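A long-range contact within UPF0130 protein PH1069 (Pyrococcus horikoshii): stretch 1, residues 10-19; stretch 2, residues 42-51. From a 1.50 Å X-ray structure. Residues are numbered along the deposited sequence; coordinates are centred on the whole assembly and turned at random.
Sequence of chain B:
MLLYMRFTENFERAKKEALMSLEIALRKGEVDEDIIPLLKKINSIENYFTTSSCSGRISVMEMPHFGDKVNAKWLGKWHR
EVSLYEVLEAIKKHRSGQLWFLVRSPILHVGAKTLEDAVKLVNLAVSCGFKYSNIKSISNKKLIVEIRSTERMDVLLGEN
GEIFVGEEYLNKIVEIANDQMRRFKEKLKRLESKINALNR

Stretch 1, residues 10-19: NFERAKKEAL
Stretch 2 (42-51) INSIENYFTT

The most unusual feature of this contact is a lysine amine plugged into backbone carbonyls rather than paired with an acid. Lys15 NZ donates hydrogen bonds to Asn43 O (3.0 Å) and Tyr48 O (2.7 Å). Ile45 O also lies 2.8 Å from Lys15 NZ, but its angle is too poor for a hydrogen bond; at that distance the carbonyl can still favour the positive charge electrostatically. The side chain reaches this site nearly fully extended, with chi1 to chi4 at 179°, 156°, -175° and 170°, all t. Its CA-to-CB bond points sideways, and the length of the chain brings the amine to the second stretch.

The lysine comes from a regular helix, residues 11-19, with phi/psi near -60/-43 and i to i+4 hydrogen bonds running from Ala14 N to Asn10 O (2.9 Å) through Leu19 N to Lys15 O (2.9 Å). The second stretch enters as the end of a helix, makes a type I turn from Ile45 to Tyr48 (Glu46 -51/-46, Asn47 -89/17), and continues as an extended strand from Tyr48 (-142/162) through Phe49 (-155/158) and Thr50 (-109/150). The turn is closed by a weak hydrogen bond from Tyr48 N to Ile45 O (3.4 Å). Helix and strand axes approach to 7.8 Å, with 43° between their N-to-C directions. In the backbone register, Phe11 CA is 8.5 Å from Asn47 CA, Lys15 CA is 5.6 Å from Phe49 CA, and Ala18 CA is 6.0 Å from Thr51 CA.

Phe49 supplies the apolar centre. Its CA-to-CB bond points toward the helix, and chi1 of 61° (p) with chi2 of 82° lays one ring face against the backbone around Ala14 C and Lys15 N. Lys15 CA sits 4.1 Å from the centroid of the Phe49 ring, 30° off the normal, an off-centre CH-pi contact. Small side chains permit this closeness: Ala14 CB is 3.8 Å from Phe49 CZ, and Ala18 CB, directed toward the strand, is 3.4 Å from Phe49 CD1. The lysine's aliphatic portion joins the packing, with Lys15 CG 3.7 Å from Phe49 CB.

Phe11, also buried, has chi1 -175° (t) and chi2 79°, which carry its ring to the turn. Phe11 CE1 is 3.5 Å from Phe49 CD2; the ring centroids are 5.5 Å apart and the planes meet at 42°, an oblique pair. At its far end, Phe11 CZ lies 3.4 Å from Asn47 C, while Glu46 O approaches the ring edge, 3.4 Å from Phe11 CE2.

Asn43 (chi1 -75°, m; chi2 -66°) braces the second stretch internally. Asn43 OD1 accepts from Thr50 N (3.0 Å) and Asn43 ND2 donates to Thr50 OG1 (2.9 Å), with Thr50 chi1 at 64° (p). Leu19 CD2 rests 3.7 Å from Asn43 OD1. One water donates to both Ala18 O and Thr50 O, its oxygen 2.7 Å from each, linking helix and strand. Altogether 459 Å² is buried, summed over both sides.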

# COMPACT_ATOMS: atom_id res chain seq x y z
N ASN B 10 -1.12 28.89 2.35
CA ASN B 10 -1.49 28.69 0.95
C ASN B 10 -2.79 27.91 0.73
O ASN B 10 -3.22 27.74 -0.42
CB ASN B 10 -0.37 27.96 0.21
CG ASN B 10 0.88 28.81 0.04
OD1 ASN B 10 0.80 30.00 -0.26
ND2 ASN B 10 2.04 28.19 0.21
N PHE B 11 -3.43 27.47 1.81
CA PHE B 11 -4.64 26.67 1.69
C PHE B 11 -5.79 27.23 0.85
O PHE B 11 -6.36 26.52 0.01
CB PHE B 11 -5.18 26.31 3.08
CG PHE B 11 -6.36 25.39 3.05
CD1 PHE B 11 -6.20 24.03 2.84
CD2 PHE B 11 -7.65 25.90 3.16
CE1 PHE B 11 -7.31 23.19 2.75
CE2 PHE B 11 -8.76 25.08 3.07
CZ PHE B 11 -8.59 23.72 2.87
N GLU B 12 -6.16 28.49 1.07
CA GLU B 12 -7.26 29.08 0.31
C GLU B 12 -7.02 28.97 -1.19
O GLU B 12 -7.93 28.62 -1.96
CB GLU B 12 -7.42 30.54 0.69
CG GLU B 12 -8.58 31.23 -0.02
CD GLU B 12 -8.68 32.71 0.31
OE1 GLU B 12 -8.65 33.05 1.51
OE2 GLU B 12 -8.80 33.52 -0.63
N ARG B 13 -5.79 29.28 -1.58
CA ARG B 13 -5.37 29.24 -2.97
C ARG B 13 -5.41 27.82 -3.49
O ARG B 13 -5.98 27.55 -4.55
CB ARG B 13 -3.95 29.79 -3.09
CG ARG B 13 -3.42 29.90 -4.51
CD ARG B 13 -3.70 31.28 -5.06
NE ARG B 13 -2.94 31.54 -6.28
CZ ARG B 13 -2.87 32.72 -6.89
NH1 ARG B 13 -3.52 33.77 -6.38
NH2 ARG B 13 -2.14 32.87 -7.98
N ALA B 14 -4.79 26.91 -2.76
CA ALA B 14 -4.75 25.52 -3.16
C ALA B 14 -6.17 24.97 -3.33
O ALA B 14 -6.44 24.27 -4.31
CB ALA B 14 -3.99 24.70 -2.14
N LYS B 15 -7.07 25.26 -2.40
CA LYS B 15 -8.43 24.74 -2.55
C LYS B 15 -9.14 25.29 -3.79
O LYS B 15 -9.83 24.56 -4.50
CB LYS B 15 -9.28 25.04 -1.31
CG LYS B 15 -10.73 24.54 -1.43
CD LYS B 15 -11.38 24.29 -0.08
CE LYS B 15 -12.77 23.68 -0.26
NZ LYS B 15 -13.35 23.19 1.03
N LYS B 16 -8.96 26.58 -4.06
CA LYS B 16 -9.60 27.19 -5.22
C LYS B 16 -9.14 26.51 -6.50
O LYS B 16 -9.93 26.23 -7.41
CB LYS B 16 -9.28 28.69 -5.28
CG LYS B 16 -10.20 29.55 -4.43
CD LYS B 16 -9.92 31.03 -4.68
CE LYS B 16 -10.53 31.92 -3.60
NZ LYS B 16 -9.78 33.20 -3.48
N GLU B 17 -7.84 26.24 -6.58
CA GLU B 17 -7.28 25.59 -7.77
C GLU B 17 -7.80 24.16 -7.91
O GLU B 17 -8.10 23.71 -9.02
CB GLU B 17 -5.74 25.59 -7.70
CG GLU B 17 -5.13 26.99 -7.54
CD GLU B 17 -3.60 26.99 -7.56
OE1 GLU B 17 -2.99 25.98 -7.14
OE2 GLU B 17 -3.01 28.00 -7.99
N ALA B 18 -7.92 23.45 -6.80
CA ALA B 18 -8.40 22.07 -6.84
C ALA B 18 -9.85 22.02 -7.30
O ALA B 18 -10.25 21.14 -8.06
CB ALA B 18 -8.24 21.42 -5.45
N LEU B 19 -10.65 22.98 -6.84
CA LEU B 19 -12.05 23.05 -7.22
C LEU B 19 -12.22 23.28 -8.73
O LEU B 19 -13.08 22.69 -9.38
CB LEU B 19 -12.72 24.16 -6.41
CG LEU B 19 -12.92 23.87 -4.92
CD1 LEU B 19 -13.42 25.14 -4.23
CD2 LEU B 19 -13.92 22.74 -4.73
N ILE B 42 -16.67 16.03 0.47
CA ILE B 42 -15.41 16.40 1.10
C ILE B 42 -15.12 17.87 0.84
O ILE B 42 -14.73 18.60 1.74
CB ILE B 42 -14.23 15.54 0.59
CG1 ILE B 42 -14.43 14.08 1.02
CG2 ILE B 42 -12.90 16.10 1.10
CD1 ILE B 42 -13.46 13.10 0.36
N ASN B 43 -15.32 18.30 -0.41
CA ASN B 43 -15.07 19.68 -0.77
C ASN B 43 -16.01 20.67 -0.11
O ASN B 43 -15.75 21.88 -0.10
CB ASN B 43 -15.12 19.84 -2.27
CG ASN B 43 -13.90 19.29 -2.94
OD1 ASN B 43 -12.80 19.81 -2.76
ND2 ASN B 43 -14.07 18.23 -3.71
N SER B 44 -17.12 20.16 0.43
CA SER B 44 -18.06 21.07 1.08
C SER B 44 -17.62 21.40 2.49
O SER B 44 -18.19 22.29 3.09
CB SER B 44 -19.47 20.49 1.15
OG SER B 44 -19.56 19.46 2.15
N ILE B 45 -16.64 20.65 3.02
CA ILE B 45 -16.10 20.88 4.36
C ILE B 45 -15.00 21.93 4.21
O ILE B 45 -14.12 21.81 3.37
CB ILE B 45 -15.50 19.59 4.98
CG1 ILE B 45 -16.55 18.47 4.93
CG2 ILE B 45 -15.07 19.85 6.44
CD1 ILE B 45 -17.83 18.81 5.67
N GLU B 46 -15.06 22.96 5.05
CA GLU B 46 -14.13 24.08 4.99
C GLU B 46 -12.64 23.78 4.96
O GLU B 46 -11.92 24.34 4.14
CB GLU B 46 -14.44 25.06 6.14
CG GLU B 46 -13.67 26.37 6.10
CD GLU B 46 -14.14 27.34 7.16
OE1 GLU B 46 -14.04 27.00 8.36
OE2 GLU B 46 -14.63 28.43 6.80
N ASN B 47 -12.17 22.89 5.83
CA ASN B 47 -10.74 22.61 5.90
C ASN B 47 -10.13 21.52 5.01
O ASN B 47 -9.00 21.10 5.25
CB ASN B 47 -10.36 22.32 7.35
CG ASN B 47 -10.74 23.44 8.27
OD1 ASN B 47 -10.69 24.61 7.88
ND2 ASN B 47 -11.11 23.11 9.50
N TYR B 48 -10.85 21.12 3.97
CA TYR B 48 -10.36 20.08 3.06
C TYR B 48 -10.73 20.37 1.61
O TYR B 48 -11.60 21.17 1.33
CB TYR B 48 -11.00 18.73 3.41
CG TYR B 48 -10.81 18.30 4.84
CD1 TYR B 48 -9.60 17.78 5.28
CD2 TYR B 48 -11.85 18.43 5.77
CE1 TYR B 48 -9.41 17.40 6.60
CE2 TYR B 48 -11.67 18.05 7.10
CZ TYR B 48 -10.44 17.55 7.51
OH TYR B 48 -10.20 17.28 8.84
N PHE B 49 -10.04 19.70 0.69
CA PHE B 49 -10.33 19.78 -0.75
C PHE B 49 -9.82 18.49 -1.36
O PHE B 49 -8.97 17.82 -0.78
CB PHE B 49 -9.70 21.01 -1.44
CG PHE B 49 -8.20 21.07 -1.38
CD1 PHE B 49 -7.41 20.36 -2.29
CD2 PHE B 49 -7.55 21.88 -0.44
CE1 PHE B 49 -6.02 20.44 -2.27
CE2 PHE B 49 -6.14 21.98 -0.41
CZ PHE B 49 -5.38 21.26 -1.33
N THR B 50 -10.34 18.11 -2.52
CA THR B 50 -9.89 16.87 -3.15
C THR B 50 -9.05 17.10 -4.39
O THR B 50 -9.21 18.11 -5.09
CB THR B 50 -11.07 15.95 -3.54
OG1 THR B 50 -11.87 16.59 -4.54
CG2 THR B 50 -11.94 15.63 -2.33
N THR B 51 -8.13 16.18 -4.64
CA THR B 51 -7.28 16.24 -5.82
C THR B 51 -7.52 14.89 -6.51
O THR B 51 -8.35 14.12 -6.06
CB THR B 51 -5.78 16.46 -5.45
OG1 THR B 51 -5.32 15.36 -4.66
CG2 THR B 51 -5.61 17.76 -4.64
O HOH W 1 -9.30 18.66 -7.77